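Local atomic coordinates of OBG-type G domain-containing protein (Pyrococcus horikoshii, PDB entry 2E87), a protein that probably binds GTP as an Obg-type, NOG1-like GTPase and is seen here with GDP, its cellular role being unknown. Residues A239-R244 with H275-D280. Sequence-based numbering, arbitrary orientation.
Sequences AILALR and HGEFKD
Phe-278, the residue at which the chain leaves helical geometry after helix 264-277, pushes its ring end-on against residues 240-244. The packing is tightest along the CD2-CE2 side: CE2 lies 3.4 Å from CG of Arg-244, and the backbone N of Arg-244 lies in the ring plane at its edge. CB of Leu-243 stands 4.0 Å from the same CE2, while CZ lies 4.4 Å from CD2 of Leu-241. An alanine in place of Phe-278 would probably loosen this junction, because the ring is what touches Leu-241, Leu-243 and the aliphatic part of Arg-244. The outer side is polar and looser. Arg-244 runs extended from CG to NE, bringing NE 3.1 Å from the carbonyl O of Glu-277. The bend at chi2 (-71°) folds the Glu-277 carboxylate back over Leu-241, its OE2 3.9 Å from CD2; its OE1 makes only a long salt bridge to NH2 of Arg-244, at 3.7 Å, the two charged planes 63° apart. Within the G domain the contact joins segment 239-244, on helix 234-241, to the C-terminal end of helix 264-277, the two helices being linked in sequence through strand 249-254 of the central sheet, while helix 76-86 packs on Ala-239 and Ala-242.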
ATOM      1  N   ALA A 239       1.469  11.515   3.809  1.00 33.82           N
ATOM      2  CA  ALA A 239       2.421  10.405   3.775  1.00 40.97           C
ATOM      3  C   ALA A 239       3.145  10.240   5.108  1.00 42.52           C
ATOM      4  O   ALA A 239       3.434   9.118   5.547  1.00 40.34           O
ATOM      5  CB  ALA A 239       3.444  10.627   2.671  1.00 35.64           C
ATOM      6  N   ILE A 240       3.450  11.374   5.734  1.00 42.04           N
ATOM      7  CA  ILE A 240       4.138  11.407   7.020  1.00 38.41           C
ATOM      8  C   ILE A 240       3.175  10.972   8.104  1.00 39.87           C
ATOM      9  O   ILE A 240       3.494  10.107   8.920  1.00 43.20           O
ATOM     10  CB  ILE A 240       4.621  12.836   7.354  1.00 37.45           C
ATOM     11  CG1 ILE A 240       5.722  13.255   6.384  1.00 34.49           C
ATOM     12  CG2 ILE A 240       5.095  12.915   8.795  1.00 36.85           C
ATOM     13  CD1 ILE A 240       5.964  14.762   6.388  1.00 37.67           C
ATOM     14  N   LEU A 241       1.984  11.560   8.101  1.00 35.94           N
ATOM     15  CA  LEU A 241       1.002  11.234   9.118  1.00 33.93           C
ATOM     16  C   LEU A 241       0.471   9.814   9.034  1.00 34.69           C
ATOM     17  O   LEU A 241      -0.204   9.349   9.955  1.00 32.06           O
ATOM     18  CB  LEU A 241      -0.160  12.227   9.078  1.00 41.60           C
ATOM     19  CG  LEU A 241       0.197  13.685   9.383  1.00 50.04           C
ATOM     20  CD1 LEU A 241      -1.080  14.509   9.430  1.00 50.53           C
ATOM     21  CD2 LEU A 241       0.932  13.785  10.708  1.00 44.01           C
ATOM     22  N   ALA A 242       0.772   9.130   7.934  1.00 35.07           N
ATOM     23  CA  ALA A 242       0.344   7.750   7.763  1.00 36.81           C
ATOM     24  C   ALA A 242       0.996   6.885   8.854  1.00 36.79           C
ATOM     25  O   ALA A 242       0.468   5.833   9.220  1.00 37.31           O
ATOM     26  CB  ALA A 242       0.745   7.232   6.376  1.00 33.86           C
ATOM     27  N   LEU A 243       2.140   7.340   9.368  1.00 33.72           N
ATOM     28  CA  LEU A 243       2.866   6.610  10.416  1.00 36.13           C
ATOM     29  C   LEU A 243       1.982   6.359  11.642  1.00 35.77           C
ATOM     30  O   LEU A 243       2.277   5.484  12.442  1.00 40.59           O
ATOM     31  CB  LEU A 243       4.149   7.368  10.816  1.00 33.65           C
ATOM     32  CG  LEU A 243       5.187   7.577   9.691  1.00 39.24           C
ATOM     33  CD1 LEU A 243       6.379   8.376  10.191  1.00 35.60           C
ATOM     34  CD2 LEU A 243       5.653   6.238   9.157  1.00 34.32           C
ATOM     35  N   ARG A 244       0.888   7.112  11.766  1.00 36.48           N
ATOM     36  CA  ARG A 244      -0.057   6.950  12.875  1.00 40.15           C
ATOM     37  C   ARG A 244      -0.648   5.546  12.852  1.00 39.94           C
ATOM     38  O   ARG A 244      -0.993   4.987  13.903  1.00 35.87           O
ATOM     39  CB  ARG A 244      -1.237   7.925  12.773  1.00 42.93           C
ATOM     40  CG  ARG A 244      -0.912   9.403  12.815  1.00 63.05           C
ATOM     41  CD  ARG A 244      -2.202  10.231  12.721  1.00 69.96           C
ATOM     42  NE  ARG A 244      -1.943  11.669  12.645  1.00 77.33           N
ATOM     43  CZ  ARG A 244      -2.887  12.604  12.547  1.00 81.51           C
ATOM     44  NH1 ARG A 244      -4.168  12.257  12.514  1.00 82.53           N
ATOM     45  NH2 ARG A 244      -2.549  13.887  12.473  1.00 79.58           N
ATOM     46  N   HIS A 275       4.827  15.672  18.707  1.00 42.05           N
ATOM     47  CA  HIS A 275       4.078  15.156  19.854  1.00 45.13           C
ATOM     48  C   HIS A 275       2.589  15.438  19.698  1.00 48.44           C
ATOM     49  O   HIS A 275       1.733  14.685  20.202  1.00 46.48           O
ATOM     50  CB  HIS A 275       4.561  15.819  21.149  1.00 46.11           C
ATOM     51  CG  HIS A 275       4.021  15.181  22.388  1.00 45.02           C
ATOM     52  ND1 HIS A 275       3.553  15.910  23.458  1.00 51.10           N
ATOM     53  CD2 HIS A 275       3.890  13.878  22.733  1.00 49.62           C
ATOM     54  CE1 HIS A 275       3.157  15.085  24.411  1.00 47.54           C
ATOM     55  NE2 HIS A 275       3.350  13.846  23.995  1.00 47.45           N
ATOM     56  N   GLY A 276       2.303  16.535  19.002  1.00 47.59           N
ATOM     57  CA  GLY A 276       0.937  16.951  18.764  1.00 48.05           C
ATOM     58  C   GLY A 276       0.283  16.241  17.598  1.00 47.04           C
ATOM     59  O   GLY A 276      -0.916  16.020  17.616  1.00 52.34           O
ATOM     60  N   GLU A 277       1.057  15.880  16.583  1.00 46.70           N
ATOM     61  CA  GLU A 277       0.505  15.194  15.424  1.00 47.96           C
ATOM     62  C   GLU A 277       0.164  13.744  15.731  1.00 48.41           C
ATOM     63  O   GLU A 277      -0.629  13.144  15.033  1.00 47.60           O
ATOM     64  CB  GLU A 277       1.491  15.242  14.258  1.00 54.89           C
ATOM     65  CG  GLU A 277       1.648  16.615  13.653  1.00 67.07           C
ATOM     66  CD  GLU A 277       0.420  17.044  12.870  1.00 74.08           C
ATOM     67  OE1 GLU A 277      -0.708  16.913  13.393  1.00 73.83           O
ATOM     68  OE2 GLU A 277       0.583  17.518  11.727  1.00 83.17           O
ATOM     69  N   PHE A 278       0.762  13.190  16.777  1.00 45.36           N
ATOM     70  CA  PHE A 278       0.524  11.806  17.149  1.00 42.96           C
ATOM     71  C   PHE A 278       0.015  11.679  18.581  1.00 44.58           C
ATOM     72  O   PHE A 278       0.593  10.949  19.378  1.00 45.70           O
ATOM     73  CB  PHE A 278       1.818  10.984  16.995  1.00 38.29           C
ATOM     74  CG  PHE A 278       2.332  10.897  15.571  1.00 39.59           C
ATOM     75  CD1 PHE A 278       3.209  11.853  15.066  1.00 35.12           C
ATOM     76  CD2 PHE A 278       1.930   9.859  14.732  1.00 40.10           C
ATOM     77  CE1 PHE A 278       3.677  11.778  13.747  1.00 40.93           C
ATOM     78  CE2 PHE A 278       2.396   9.781  13.415  1.00 39.27           C
ATOM     79  CZ  PHE A 278       3.269  10.740  12.923  1.00 38.91           C
ATOM     80  N   LYS A 279      -1.070  12.380  18.893  1.00 47.94           N
ATOM     81  CA  LYS A 279      -1.668  12.372  20.232  1.00 52.98           C
ATOM     82  C   LYS A 279      -2.147  11.016  20.765  1.00 54.08           C
ATOM     83  O   LYS A 279      -2.266  10.840  21.985  1.00 50.54           O
ATOM     84  CB  LYS A 279      -2.841  13.353  20.279  1.00 57.86           C
ATOM     85  CG  LYS A 279      -2.458  14.803  20.035  1.00 66.35           C
ATOM     86  CD  LYS A 279      -3.689  15.701  19.905  1.00 72.75           C
ATOM     87  CE  LYS A 279      -3.291  17.153  19.643  1.00 78.96           C
ATOM     88  NZ  LYS A 279      -4.455  18.004  19.234  1.00 84.26           N
ATOM     89  N   ASP A 280      -2.419  10.065  19.869  1.00 50.35           N
ATOM     90  CA  ASP A 280      -2.901   8.747  20.295  1.00 52.85           C
ATOM     91  C   ASP A 280      -1.844   7.657  20.430  1.00 50.43           C
ATOM     92  O   ASP A 280      -2.175   6.490  20.613  1.00 46.98           O
ATOM     93  CB  ASP A 280      -4.006   8.253  19.365  1.00 54.62           C
ATOM     94  CG  ASP A 280      -5.175   9.195  19.320  1.00 62.47           C
ATOM     95  OD1 ASP A 280      -5.762   9.476  20.396  1.00 65.08           O
ATOM     96  OD2 ASP A 280      -5.500   9.662  18.207  1.00 60.50           O
TER